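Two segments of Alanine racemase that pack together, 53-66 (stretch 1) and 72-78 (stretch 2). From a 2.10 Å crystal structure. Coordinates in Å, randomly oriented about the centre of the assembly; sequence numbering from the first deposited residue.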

# COMPACT_ATOMS: atom_id res chain seq x y z
N GLY B 53 29.42 1.85 4.85
CA GLY B 53 29.70 1.42 6.21
C GLY B 53 28.87 0.34 6.88
O GLY B 53 29.34 -0.25 7.85
N ALA B 54 27.67 0.08 6.40
CA ALA B 54 26.84 -0.95 7.03
C ALA B 54 27.60 -2.26 7.20
O ALA B 54 28.21 -2.77 6.26
CB ALA B 54 25.57 -1.19 6.21
N ASP B 55 27.56 -2.80 8.42
CA ASP B 55 28.24 -4.05 8.73
C ASP B 55 27.31 -5.23 8.51
O ASP B 55 27.74 -6.37 8.34
CB ASP B 55 28.69 -4.04 10.19
CG ASP B 55 29.73 -2.97 10.45
OD1 ASP B 55 30.85 -3.11 9.92
OD2 ASP B 55 29.42 -2.01 11.18
N ALA B 56 26.01 -4.94 8.51
CA ALA B 56 25.01 -5.99 8.33
C ALA B 56 23.66 -5.38 8.00
O ALA B 56 23.49 -4.16 8.02
CB ALA B 56 24.92 -6.82 9.61
N PHE B 57 22.69 -6.25 7.70
CA PHE B 57 21.34 -5.81 7.37
C PHE B 57 20.31 -6.66 8.10
O PHE B 57 20.52 -7.86 8.33
CB PHE B 57 21.10 -5.92 5.86
CG PHE B 57 21.83 -4.89 5.06
CD1 PHE B 57 21.30 -3.62 4.87
CD2 PHE B 57 23.07 -5.18 4.50
CE1 PHE B 57 21.99 -2.66 4.15
CE2 PHE B 57 23.77 -4.22 3.78
CZ PHE B 57 23.22 -2.96 3.60
N GLY B 58 19.21 -6.03 8.49
CA GLY B 58 18.16 -6.74 9.18
C GLY B 58 16.85 -6.62 8.42
O GLY B 58 16.49 -5.53 7.96
N VAL B 59 16.15 -7.74 8.27
CA VAL B 59 14.86 -7.73 7.60
C VAL B 59 13.91 -8.61 8.38
O VAL B 59 14.32 -9.35 9.28
CB VAL B 59 14.90 -8.26 6.14
CG1 VAL B 59 15.67 -7.29 5.25
CG2 VAL B 59 15.52 -9.66 6.09
N ALA B 60 12.63 -8.52 8.05
CA ALA B 60 11.62 -9.32 8.73
C ALA B 60 11.49 -10.72 8.17
O ALA B 60 11.62 -11.70 8.91
CB ALA B 60 10.27 -8.62 8.66
N THR B 61 11.24 -10.83 6.87
CA THR B 61 11.00 -12.13 6.26
C THR B 61 12.13 -12.81 5.49
O THR B 61 13.13 -12.20 5.13
CB THR B 61 9.77 -12.07 5.33
OG1 THR B 61 10.09 -11.30 4.16
CG2 THR B 61 8.59 -11.41 6.05
N LEU B 62 11.92 -14.10 5.25
CA LEU B 62 12.83 -14.95 4.50
C LEU B 62 12.99 -14.36 3.11
O LEU B 62 14.09 -14.25 2.59
CB LEU B 62 12.24 -16.35 4.40
CG LEU B 62 12.76 -17.53 5.23
CD1 LEU B 62 13.47 -17.08 6.50
CD2 LEU B 62 11.57 -18.44 5.53
N ALA B 63 11.85 -14.00 2.52
CA ALA B 63 11.83 -13.44 1.18
C ALA B 63 12.62 -12.13 1.08
O ALA B 63 13.30 -11.90 0.09
CB ALA B 63 10.38 -13.24 0.71
N GLU B 64 12.53 -11.28 2.10
CA GLU B 64 13.27 -10.02 2.09
C GLU B 64 14.77 -10.29 2.21
O GLU B 64 15.58 -9.67 1.53
CB GLU B 64 12.84 -9.10 3.23
CG GLU B 64 11.39 -8.64 3.14
CD GLU B 64 10.99 -7.79 4.34
OE1 GLU B 64 11.39 -8.14 5.46
OE2 GLU B 64 10.26 -6.79 4.15
N ALA B 65 15.12 -11.22 3.09
CA ALA B 65 16.52 -11.57 3.27
C ALA B 65 17.08 -12.13 1.96
O ALA B 65 18.18 -11.76 1.54
CB ALA B 65 16.67 -12.59 4.39
N MET B 66 16.32 -13.00 1.31
CA MET B 66 16.77 -13.59 0.05
C MET B 66 16.88 -12.53 -1.05
O MET B 66 17.75 -12.63 -1.92
CB MET B 66 15.82 -14.73 -0.37
CG MET B 66 16.08 -16.03 0.42
SD MET B 66 14.99 -17.44 0.06
CE MET B 66 15.80 -18.13 -1.44
N GLY B 72 22.92 -8.58 -4.46
CA GLY B 72 24.36 -8.60 -4.27
C GLY B 72 24.89 -8.22 -2.91
O GLY B 72 26.10 -8.11 -2.73
N ILE B 73 24.00 -8.00 -1.94
CA ILE B 73 24.44 -7.66 -0.60
C ILE B 73 25.22 -8.87 -0.09
O ILE B 73 24.70 -9.99 -0.06
CB ILE B 73 23.24 -7.41 0.34
CG1 ILE B 73 22.45 -6.18 -0.15
CG2 ILE B 73 23.73 -7.22 1.77
CD1 ILE B 73 23.25 -4.90 -0.15
N SER B 74 26.47 -8.64 0.30
CA SER B 74 27.32 -9.71 0.80
C SER B 74 27.53 -9.60 2.31
O SER B 74 28.18 -10.45 2.92
CB SER B 74 28.68 -9.70 0.08
OG SER B 74 29.33 -8.45 0.25
N GLN B 75 26.99 -8.55 2.92
CA GLN B 75 27.13 -8.38 4.36
C GLN B 75 26.25 -9.38 5.12
O GLN B 75 25.36 -10.02 4.54
CB GLN B 75 26.72 -6.97 4.79
CG GLN B 75 27.70 -5.84 4.46
CD GLN B 75 27.87 -5.62 2.97
OE1 GLN B 75 26.94 -5.79 2.19
NE2 GLN B 75 29.08 -5.23 2.57
N GLU B 76 26.50 -9.49 6.41
CA GLU B 76 25.73 -10.35 7.30
C GLU B 76 24.26 -9.91 7.19
O GLU B 76 23.97 -8.71 7.19
CB GLU B 76 26.24 -10.14 8.73
CG GLU B 76 25.56 -10.94 9.81
CD GLU B 76 26.11 -10.60 11.18
OE1 GLU B 76 27.36 -10.56 11.32
OE2 GLU B 76 25.32 -10.38 12.12
N VAL B 77 23.35 -10.87 7.10
CA VAL B 77 21.92 -10.57 6.99
C VAL B 77 21.11 -11.35 8.03
O VAL B 77 21.27 -12.56 8.15
CB VAL B 77 21.37 -10.91 5.57
CG1 VAL B 77 19.84 -10.73 5.55
CG2 VAL B 77 22.01 -9.99 4.53
N LEU B 78 20.26 -10.65 8.77
CA LEU B 78 19.42 -11.28 9.80
C LEU B 78 17.94 -11.17 9.46
O LEU B 78 17.45 -10.13 9.04
CB LEU B 78 19.67 -10.62 11.16
CG LEU B 78 18.84 -11.12 12.35
CD1 LEU B 78 19.07 -12.61 12.62
CD2 LEU B 78 19.21 -10.31 13.58
O HOH W 1 28.99 -8.68 7.33

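Two neighbouring parallel strands, paired through Phe-57, Val-77 and their neighbours, form the centre of this contact; their axes approach to 4.7 Å and their N-to-C directions differ by 17°. Backbone hydrogen bonds set the register. Phe-57 N donates to Glu-76 O (2.8 Å), Leu-78 N donates to Phe-57 O (2.8 Å), and Val-59 N donates to Leu-78 O (2.8 Å). Phe-57 thus uses both its amide and its carbonyl, reaching the residues before and after Val-77, the usual pattern of a parallel ladder. The N-H...O angle opens along the series from 152° to 165° to 170°, so the bonds straighten toward Val-59. Two CA-H...O contacts accompany them: Val-77 CA lies 3.3 Å from Phe-57 O, and Gly-58 CA lies 3.5 Å from Leu-78 O.

Ahead of the ladder the backbones are too far apart for the next direct bond. Asp-55 O and Glu-76 N stand 3.9 Å apart, and a water bridges them, donating to Asp-55 O (2.8 Å) and accepting from Glu-76 N (2.8 Å). The pairing therefore continues through solvent where the backbones diverge.

Apolar contacts gather on the face of the sheet that carries Phe-57 and Val-77. Phe-57 CD2 meets Ile-73 CG2 at 3.5 Å, an oblique approach to the ring, while Phe-57 CB and Val-77 CG2 are 4.4 Å apart. Ala-65, on the helix that follows the first strand, points its CB toward the second stretch and comes within 3.9 Å of Val-77 CG1; Val-59 CG2 reaches the same methyl more loosely, at 4.5 Å. Val-77 is thereby packed against both strand and helix. With 105 Å² covered, Phe-57 has the largest area buried by the partner stretch. On the other face, Ala-56 CB and Glu-76 CB lie 3.7 Å apart.

The Gln-75 side chain makes van der Waals contacts here: OE1 lies at the edge of the Phe-57 ring, 3.9 Å from Phe-57 CE2, and the aliphatic portion of Gln-75 rests against carbonyls, with Gln-75 CG 3.6 Å from Ala-54 O and Gln-75 CB 3.7 Å from Asp-55 O.

Within stretch 1, reciprocal bonds secure the turn into the helix. Thr-61 OG1 caps it by accepting from Glu-64 N (3.2 Å), and Glu-64 OE1 accepts from Ala-60 N (2.9 Å) and Thr-61 N (3.0 Å). These bonds tie the helix start to the corner after the strand.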